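Local structure of iron-containing superoxide dismutase B2 (3ESF) at residues Ser21-Thr26 and Tyr167-Lys172; Ile73-Phe78 and Ser123-Leu128; Glu81-Asn86 and Gln180-Val185. The protein probably removes superoxide radicals by catalysing their dismutation to hydrogen peroxide and molecular oxygen at a bound iron(III) ion. The protein carries 1 engineered substitution. All blocks are in the same frame, centred on the assembly; numbering follows the deposited sequence.

Interaction 1 of 3, residues Ser21-Thr26 and Tyr167-Lys172; sequences SKEQVT and YYIDYK
Tyr167 C sits 3.0 Å from Gln24 OE1, so the amide oxygen enters at the very start of helix 168-171, for which Tyr167 is the N-cap residue. Tyr168 adds little here; its hydroxyl turns instead to His32 of the second subunit. At Ile169 the backbone N lies 2.9 Å from Gln24 OE1, but an angle of 121° at the hydrogen makes this a weak bond. The Ile169 side chain also touches: CB packs against the Gln24 amide, while CG2 lies 3.6 Å from Glu23 OE1. Gln24 reaches this position through a bend at chi2 (63°), and its NE2 makes a weak hydrogen bond to His165 O. A side chain of helix 22-45 thus supplies an acceptor to the first-turn N-H groups of another helix, which joins the alpha-hairpin and C-terminal domains of the iron/manganese superoxide dismutase fold. Asp170 N meets the same oxygen more squarely, at 3.2 Å from Gln24 OE1, the donor standing tilted from the carbonyl plane. The Asp170 carboxylate grips Ser21 twice: OD1 accepts from Ser21 OG at 2.6 Å on its syn lone pair, and OD2 accepts from Ser21 N at 2.8 Å in a nearly straight bond (167°). Ser21 is the N-cap of helix 22-45, its OG accepting from Gln24 N at 3.0 Å, and that one hydroxyl therefore couples the cap to Asp170. Beyond it, the Tyr171 hydroxyl is hydrogen-bonded to Gly19 O.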
# COMPACT_ATOMS: atom_id res chain seq x y z
N SER A 21 8.27 -3.78 -17.55
CA SER A 21 9.57 -3.33 -18.05
C SER A 21 10.74 -3.84 -17.20
O SER A 21 10.58 -4.20 -16.01
CB SER A 21 9.61 -1.80 -18.10
OG SER A 21 9.71 -1.24 -16.79
N LYS A 22 11.91 -3.83 -17.81
CA LYS A 22 13.14 -4.11 -17.12
C LYS A 22 13.27 -3.26 -15.84
O LYS A 22 13.60 -3.80 -14.79
CB LYS A 22 14.33 -3.90 -18.06
CG LYS A 22 15.61 -4.51 -17.58
CD LYS A 22 16.78 -4.06 -18.45
CE LYS A 22 18.08 -4.10 -17.65
NZ LYS A 22 19.28 -4.16 -18.54
N GLU A 23 13.01 -1.95 -15.95
CA GLU A 23 13.07 -1.06 -14.78
C GLU A 23 12.08 -1.41 -13.67
O GLU A 23 12.45 -1.44 -12.51
CB GLU A 23 13.00 0.43 -15.16
CG GLU A 23 13.28 1.35 -13.94
CD GLU A 23 13.15 2.84 -14.25
OE1 GLU A 23 12.21 3.23 -14.99
OE2 GLU A 23 14.00 3.62 -13.75
N GLN A 24 10.82 -1.68 -14.03
CA GLN A 24 9.80 -2.15 -13.08
C GLN A 24 10.18 -3.45 -12.35
O GLN A 24 10.08 -3.54 -11.12
CB GLN A 24 8.43 -2.34 -13.81
CG GLN A 24 7.27 -2.75 -12.89
CD GLN A 24 6.93 -1.69 -11.83
OE1 GLN A 24 6.10 -0.79 -12.07
NE2 GLN A 24 7.55 -1.80 -10.65
N VAL A 25 10.60 -4.46 -13.11
CA VAL A 25 11.07 -5.72 -12.55
C VAL A 25 12.36 -5.55 -11.69
O VAL A 25 12.50 -6.18 -10.64
CB VAL A 25 11.28 -6.79 -13.67
CG1 VAL A 25 11.89 -8.09 -13.12
CG2 VAL A 25 9.93 -7.07 -14.41
N THR A 26 13.28 -4.69 -12.14
CA THR A 26 14.54 -4.42 -11.40
C THR A 26 14.28 -3.84 -10.03
O THR A 26 14.76 -4.39 -9.04
CB THR A 26 15.49 -3.48 -12.16
OG1 THR A 26 15.89 -4.12 -13.37
CG2 THR A 26 16.73 -3.21 -11.35
N TYR A 167 3.51 -2.00 -9.78
CA TYR A 167 3.05 -1.48 -11.07
C TYR A 167 3.29 0.00 -11.27
O TYR A 167 3.08 0.50 -12.39
CB TYR A 167 1.57 -1.84 -11.30
CG TYR A 167 0.61 -1.33 -10.23
CD1 TYR A 167 0.11 -0.02 -10.30
CD2 TYR A 167 0.20 -2.14 -9.16
CE1 TYR A 167 -0.77 0.49 -9.33
CE2 TYR A 167 -0.72 -1.64 -8.17
CZ TYR A 167 -1.17 -0.30 -8.30
OH TYR A 167 -2.06 0.26 -7.42
N TYR A 168 3.75 0.70 -10.22
CA TYR A 168 3.80 2.17 -10.28
C TYR A 168 4.73 2.75 -11.35
O TYR A 168 4.41 3.77 -11.97
CB TYR A 168 4.05 2.84 -8.91
CG TYR A 168 3.13 4.03 -8.77
CD1 TYR A 168 1.79 3.87 -8.36
CD2 TYR A 168 3.57 5.31 -9.13
CE1 TYR A 168 0.91 4.96 -8.27
CE2 TYR A 168 2.70 6.41 -9.07
CZ TYR A 168 1.38 6.22 -8.64
OH TYR A 168 0.53 7.29 -8.61
N ILE A 169 5.86 2.08 -11.59
CA ILE A 169 6.84 2.53 -12.60
C ILE A 169 6.25 2.46 -14.01
O ILE A 169 6.39 3.42 -14.78
CB ILE A 169 8.21 1.76 -12.49
CG1 ILE A 169 8.92 2.15 -11.18
CG2 ILE A 169 9.10 2.02 -13.69
CD1 ILE A 169 10.15 1.32 -10.83
N ASP A 170 5.58 1.35 -14.35
CA ASP A 170 5.03 1.18 -15.70
C ASP A 170 3.62 1.78 -15.88
O ASP A 170 3.26 2.19 -16.98
CB ASP A 170 4.94 -0.30 -16.08
CG ASP A 170 6.29 -0.96 -16.30
OD1 ASP A 170 7.31 -0.25 -16.39
OD2 ASP A 170 6.32 -2.21 -16.35
N TYR A 171 2.82 1.79 -14.80
CA TYR A 171 1.38 2.08 -14.90
C TYR A 171 0.88 3.24 -14.04
O TYR A 171 -0.31 3.65 -14.13
CB TYR A 171 0.57 0.81 -14.59
CG TYR A 171 0.83 -0.25 -15.61
CD1 TYR A 171 0.30 -0.13 -16.90
CD2 TYR A 171 1.67 -1.37 -15.33
CE1 TYR A 171 0.56 -1.08 -17.89
CE2 TYR A 171 1.93 -2.33 -16.33
CZ TYR A 171 1.38 -2.17 -17.60
OH TYR A 171 1.65 -3.09 -18.62
N LYS A 172 1.78 3.76 -13.20
CA LYS A 172 1.43 4.71 -12.15
C LYS A 172 0.17 4.23 -11.43
O LYS A 172 0.08 3.09 -10.99
CB LYS A 172 1.26 6.12 -12.73
CG LYS A 172 2.37 6.55 -13.69
CD LYS A 172 3.42 7.37 -12.98
CE LYS A 172 4.52 7.78 -13.92
NZ LYS A 172 5.49 6.66 -13.98

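Interaction 2 of 3, residues Ile73-Phe78 and Ser123-Leu128; sequences IFNHNF and SGWAWL. With FE (Fe (III) ion), chain E.
His76 NE2 binds the iron(III) ion at 2.2 Å, and the imidazole that carries it is met by Trp125 of strand 124-131. Water 1 is a second ligand, 2.1 Å from the metal, while His28, Asp161 and His165 complete the site. The pair is edge-to-face: the CZ2-CH2 edge of Trp125 points at one face of the His76 ring, with planes at 90° and centroids 4.9 Å apart. Torsion chi1 of His76 (-75°) sets CG anti to the carbonyl carbon, and chi2 turns the ring face to the indole. One residue earlier, Asn75 lies over a face of the same indole. Its CB stands 3.4 Å from the centroid of the six-membered ring of Trp125, only 16° off the normal, a CH-pi contact. The Asn75 amide reaches the second indole of the strand: OD1 comes to the edge of Trp127, 3.3 Å from CZ2, while ND2 is hydrogen-bonded to Gly146 O. Trp127 CZ3 lies 3.6 Å from Phe78 CD2, the two rings meeting obliquely, and Trp127 NE1 is held by Thr142 OG1. Helix 64-81 of the alpha-hairpin domain is in this way seated on the first strand of the C-terminal sheet, at the core of the chain. Because ND1 of His76 is hydrogen-bonded to Gln72 O while Trp125 lies against the ring face, the orientation of this metal ligand is probably fixed by second-shell residues of both domains.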
# COMPACT_ATOMS: atom_id res chain seq x y z
N ILE A 73 8.56 -12.71 1.17
CA ILE A 73 9.50 -13.51 0.40
C ILE A 73 8.81 -14.62 -0.42
O ILE A 73 9.04 -14.76 -1.63
CB ILE A 73 10.66 -14.05 1.30
CG1 ILE A 73 11.51 -12.86 1.80
CG2 ILE A 73 11.54 -15.09 0.53
CD1 ILE A 73 12.35 -13.17 3.03
N PHE A 74 7.98 -15.40 0.24
CA PHE A 74 7.24 -16.47 -0.43
C PHE A 74 6.27 -15.90 -1.48
O PHE A 74 6.20 -16.42 -2.59
CB PHE A 74 6.51 -17.31 0.61
CG PHE A 74 5.60 -18.30 0.04
CD1 PHE A 74 5.97 -19.65 -0.01
CD2 PHE A 74 4.35 -17.92 -0.46
CE1 PHE A 74 5.11 -20.61 -0.55
CE2 PHE A 74 3.49 -18.87 -1.02
CZ PHE A 74 3.86 -20.21 -1.05
N ASN A 75 5.54 -14.83 -1.12
CA ASN A 75 4.55 -14.22 -2.01
C ASN A 75 5.20 -13.74 -3.30
O ASN A 75 4.66 -13.94 -4.36
CB ASN A 75 3.81 -13.04 -1.34
CG ASN A 75 2.87 -13.48 -0.24
OD1 ASN A 75 2.56 -14.67 -0.07
ND2 ASN A 75 2.42 -12.52 0.53
N HIS A 76 6.35 -13.07 -3.20
CA HIS A 76 7.07 -12.58 -4.38
C HIS A 76 7.65 -13.69 -5.22
O HIS A 76 7.65 -13.61 -6.44
CB HIS A 76 8.18 -11.61 -3.98
CG HIS A 76 7.65 -10.27 -3.58
ND1 HIS A 76 7.12 -10.02 -2.34
CD2 HIS A 76 7.48 -9.14 -4.30
CE1 HIS A 76 6.67 -8.78 -2.30
NE2 HIS A 76 6.86 -8.23 -3.49
N ASN A 77 8.20 -14.72 -4.57
CA ASN A 77 8.67 -15.91 -5.29
C ASN A 77 7.52 -16.48 -6.14
O ASN A 77 7.69 -16.77 -7.34
CB ASN A 77 9.18 -17.00 -4.33
CG ASN A 77 10.54 -16.65 -3.69
OD1 ASN A 77 11.24 -15.74 -4.13
ND2 ASN A 77 10.93 -17.42 -2.68
N PHE A 78 6.38 -16.63 -5.50
CA PHE A 78 5.21 -17.23 -6.13
C PHE A 78 4.68 -16.33 -7.27
O PHE A 78 4.28 -16.81 -8.34
CB PHE A 78 4.12 -17.48 -5.08
CG PHE A 78 3.17 -18.57 -5.45
CD1 PHE A 78 3.55 -19.91 -5.34
CD2 PHE A 78 1.90 -18.27 -5.93
CE1 PHE A 78 2.67 -20.93 -5.70
CE2 PHE A 78 1.01 -19.29 -6.27
CZ PHE A 78 1.40 -20.61 -6.16
N SER A 123 -2.48 -2.08 0.24
CA SER A 123 -1.47 -3.03 -0.21
C SER A 123 -1.98 -4.45 -0.02
O SER A 123 -2.50 -4.78 1.07
CB SER A 123 -0.14 -2.84 0.57
OG SER A 123 0.34 -1.49 0.51
N GLY A 124 -1.86 -5.27 -1.06
CA GLY A 124 -2.21 -6.71 -0.98
C GLY A 124 -1.96 -7.56 -2.21
O GLY A 124 -1.16 -7.22 -3.08
N TRP A 125 -2.67 -8.69 -2.29
CA TRP A 125 -2.37 -9.78 -3.21
C TRP A 125 -3.70 -10.42 -3.63
O TRP A 125 -4.55 -10.67 -2.78
CB TRP A 125 -1.53 -10.87 -2.52
CG TRP A 125 -0.22 -10.41 -2.02
CD1 TRP A 125 0.03 -9.79 -0.82
CD2 TRP A 125 1.02 -10.52 -2.70
NE1 TRP A 125 1.35 -9.48 -0.73
CE2 TRP A 125 1.99 -9.91 -1.86
CE3 TRP A 125 1.42 -11.06 -3.93
CZ2 TRP A 125 3.34 -9.84 -2.21
CZ3 TRP A 125 2.78 -10.95 -4.29
CH2 TRP A 125 3.70 -10.35 -3.43
N ALA A 126 -3.85 -10.70 -4.93
CA ALA A 126 -4.99 -11.48 -5.42
C ALA A 126 -4.50 -12.86 -5.73
O ALA A 126 -3.46 -13.02 -6.38
CB ALA A 126 -5.65 -10.84 -6.62
N TRP A 127 -5.24 -13.87 -5.25
CA TRP A 127 -4.83 -15.25 -5.44
C TRP A 127 -5.90 -16.08 -6.14
O TRP A 127 -7.10 -15.83 -5.99
CB TRP A 127 -4.56 -15.94 -4.10
CG TRP A 127 -3.52 -15.32 -3.21
CD1 TRP A 127 -3.71 -14.28 -2.33
CD2 TRP A 127 -2.15 -15.71 -3.08
NE1 TRP A 127 -2.57 -14.01 -1.67
CE2 TRP A 127 -1.58 -14.85 -2.11
CE3 TRP A 127 -1.36 -16.73 -3.65
CZ2 TRP A 127 -0.25 -14.95 -1.72
CZ3 TRP A 127 -0.02 -16.82 -3.27
CH2 TRP A 127 0.53 -15.94 -2.31
N LEU A 128 -5.44 -17.09 -6.86
CA LEU A 128 -6.24 -18.26 -7.12
C LEU A 128 -5.70 -19.30 -6.13
O LEU A 128 -4.49 -19.50 -6.06
CB LEU A 128 -6.09 -18.72 -8.60
CG LEU A 128 -6.77 -20.03 -9.07
CD1 LEU A 128 -8.28 -20.04 -8.77
CD2 LEU A 128 -6.54 -20.24 -10.57
FE FE E . 5.82 -6.52 -4.30
O HOH W 1 4.50 -6.64 -2.62

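Interaction 3 of 3, residues Glu81-Asn86 and Gln180-Val185; sequences ESMSPN and QTFWNV
The loop that leaves helix 64-81 runs across helix 175-185, with Ser82, Met83 and Ser84 meeting Phe182 and Val185 in the loop between helices 64-81 and 93-103. Its polar link is a main-chain bond, Ser84 N to Val185 O at 2.8 Å; the donor lies in the carbonyl plane, but the angle at hydrogen is only 138°. The same oxygen receives a CA-H...O contact from Met83 CA at 3.2 Å, so two successive residues of the loop converge on one carbonyl. Ser84 is also the head of an ST turn, its OG accepting from Asn86 N at 2.9 Å, which shapes the loop just beyond the contact. Met83 supplies the apolar part. Its side chain runs beside that of Val185, pointing the same way, with SD 3.8 Å from CG2, and it crosses Phe182 at about a right angle. CG is 3.8 Å from Phe182 CE1, and the sulfur lies at the edge of the ring, 5.3 Å from its centroid and 76° off the normal, a Met-aromatic contact. Phe182 extends to the loop with CG anti to its backbone N (chi1 -179°). Around this core, Phe182 also rests on Cys160 of strand 154-161, Ser82 OG bonds to Phe78 O of helix 64-81 and Thr159 N of that strand, and the Ser82 side chain touches His190 of helix 188-196.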
# COMPACT_ATOMS: atom_id res chain seq x y z
N GLU A 81 6.88 -16.62 -10.46
CA GLU A 81 6.52 -17.89 -11.09
C GLU A 81 5.13 -17.90 -11.72
O GLU A 81 4.87 -18.68 -12.64
CB GLU A 81 6.67 -19.05 -10.09
CG GLU A 81 8.13 -19.41 -9.79
CD GLU A 81 8.89 -19.94 -11.02
OE1 GLU A 81 8.27 -20.14 -12.09
OE2 GLU A 81 10.12 -20.17 -10.90
N SER A 82 4.25 -17.02 -11.24
CA SER A 82 2.88 -16.86 -11.75
C SER A 82 2.82 -16.09 -13.08
O SER A 82 1.74 -15.90 -13.66
CB SER A 82 2.00 -16.15 -10.70
OG SER A 82 1.83 -16.95 -9.53
N MET A 83 4.00 -15.68 -13.56
CA MET A 83 4.12 -14.94 -14.82
C MET A 83 5.18 -15.54 -15.71
O MET A 83 6.10 -16.22 -15.22
CB MET A 83 4.40 -13.46 -14.54
CG MET A 83 3.41 -12.80 -13.56
SD MET A 83 3.72 -11.04 -13.39
CE MET A 83 5.39 -11.01 -12.66
N SER A 84 5.04 -15.32 -17.02
CA SER A 84 5.97 -15.86 -18.00
C SER A 84 5.93 -15.03 -19.27
O SER A 84 4.88 -14.47 -19.62
CB SER A 84 5.62 -17.32 -18.31
OG SER A 84 6.30 -17.78 -19.45
N PRO A 85 7.08 -14.92 -19.97
CA PRO A 85 7.04 -14.26 -21.28
C PRO A 85 6.18 -15.05 -22.28
O PRO A 85 5.74 -14.49 -23.30
CB PRO A 85 8.51 -14.23 -21.71
CG PRO A 85 9.19 -15.28 -20.89
CD PRO A 85 8.43 -15.37 -19.61
N ASN A 86 5.94 -16.33 -21.98
CA ASN A 86 5.08 -17.17 -22.79
C ASN A 86 3.71 -17.48 -22.16
O ASN A 86 3.04 -18.45 -22.54
CB ASN A 86 5.84 -18.42 -23.19
CG ASN A 86 7.07 -18.09 -24.05
OD1 ASN A 86 6.93 -17.70 -25.21
ND2 ASN A 86 8.25 -18.19 -23.48
N GLN A 180 -4.73 -6.05 -16.58
CA GLN A 180 -4.88 -6.51 -17.96
C GLN A 180 -3.55 -7.07 -18.51
O GLN A 180 -3.52 -8.14 -19.13
CB GLN A 180 -5.45 -5.37 -18.84
CG GLN A 180 -6.98 -5.13 -18.68
CD GLN A 180 -7.85 -6.43 -18.63
OE1 GLN A 180 -7.98 -7.14 -19.62
NE2 GLN A 180 -8.42 -6.73 -17.46
N THR A 181 -2.45 -6.38 -18.23
CA THR A 181 -1.12 -6.93 -18.50
C THR A 181 -0.84 -8.26 -17.77
O THR A 181 -0.30 -9.18 -18.38
CB THR A 181 -0.04 -5.86 -18.22
OG1 THR A 181 -0.16 -4.86 -19.25
CG2 THR A 181 1.36 -6.46 -18.19
N PHE A 182 -1.25 -8.38 -16.51
CA PHE A 182 -1.14 -9.66 -15.79
C PHE A 182 -1.79 -10.83 -16.54
O PHE A 182 -1.24 -11.93 -16.62
CB PHE A 182 -1.68 -9.58 -14.34
CG PHE A 182 -1.55 -10.88 -13.58
CD1 PHE A 182 -0.32 -11.25 -13.02
CD2 PHE A 182 -2.65 -11.76 -13.45
CE1 PHE A 182 -0.16 -12.46 -12.35
CE2 PHE A 182 -2.51 -12.97 -12.78
CZ PHE A 182 -1.27 -13.34 -12.24
N TRP A 183 -2.97 -10.58 -17.11
CA TRP A 183 -3.64 -11.59 -17.96
C TRP A 183 -2.88 -11.98 -19.23
O TRP A 183 -3.09 -13.07 -19.80
CB TRP A 183 -5.03 -11.11 -18.32
CG TRP A 183 -5.97 -11.09 -17.15
CD1 TRP A 183 -6.67 -10.01 -16.69
CD2 TRP A 183 -6.32 -12.19 -16.31
NE1 TRP A 183 -7.43 -10.38 -15.60
CE2 TRP A 183 -7.23 -11.71 -15.35
CE3 TRP A 183 -5.95 -13.55 -16.28
CZ2 TRP A 183 -7.81 -12.54 -14.36
CZ3 TRP A 183 -6.50 -14.38 -15.29
CH2 TRP A 183 -7.43 -13.86 -14.34
N ASN A 184 -1.98 -11.10 -19.68
CA ASN A 184 -1.14 -11.42 -20.84
C ASN A 184 0.12 -12.19 -20.49
O ASN A 184 0.80 -12.68 -21.37
CB ASN A 184 -0.78 -10.15 -21.63
CG ASN A 184 -1.97 -9.56 -22.39
OD1 ASN A 184 -2.81 -10.30 -22.93
ND2 ASN A 184 -2.03 -8.23 -22.44
N VAL A 185 0.45 -12.27 -19.20
CA VAL A 185 1.69 -12.95 -18.76
C VAL A 185 1.40 -14.12 -17.81
O VAL A 185 2.29 -14.89 -17.47
CB VAL A 185 2.74 -11.98 -18.10
CG1 VAL A 185 3.23 -10.95 -19.13
CG2 VAL A 185 2.17 -11.29 -16.83

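All three contacts join the alpha-hairpin domain to the C-terminal domain. Interaction 2 contributes an iron ligand directly. In interaction 1 the side chain of Gln24 is about 8 Å from the iron. In interaction 3 the side chain of Met83 is about 10 Å from the bound iron, so both lie beyond the first shell. Interactions 1 and 3, with centres about 14 Å apart, touch through Tyr171 OH and Thr181 OG1, 2.6 Å apart, a probable hydrogen bond between consecutive helices. Interactions 1 and 2 do not touch, their nearest atoms being about 8 Å apart. Interactions 2 and 3 are neighbours in sequence, helix 64-81 running into the loop 81-86.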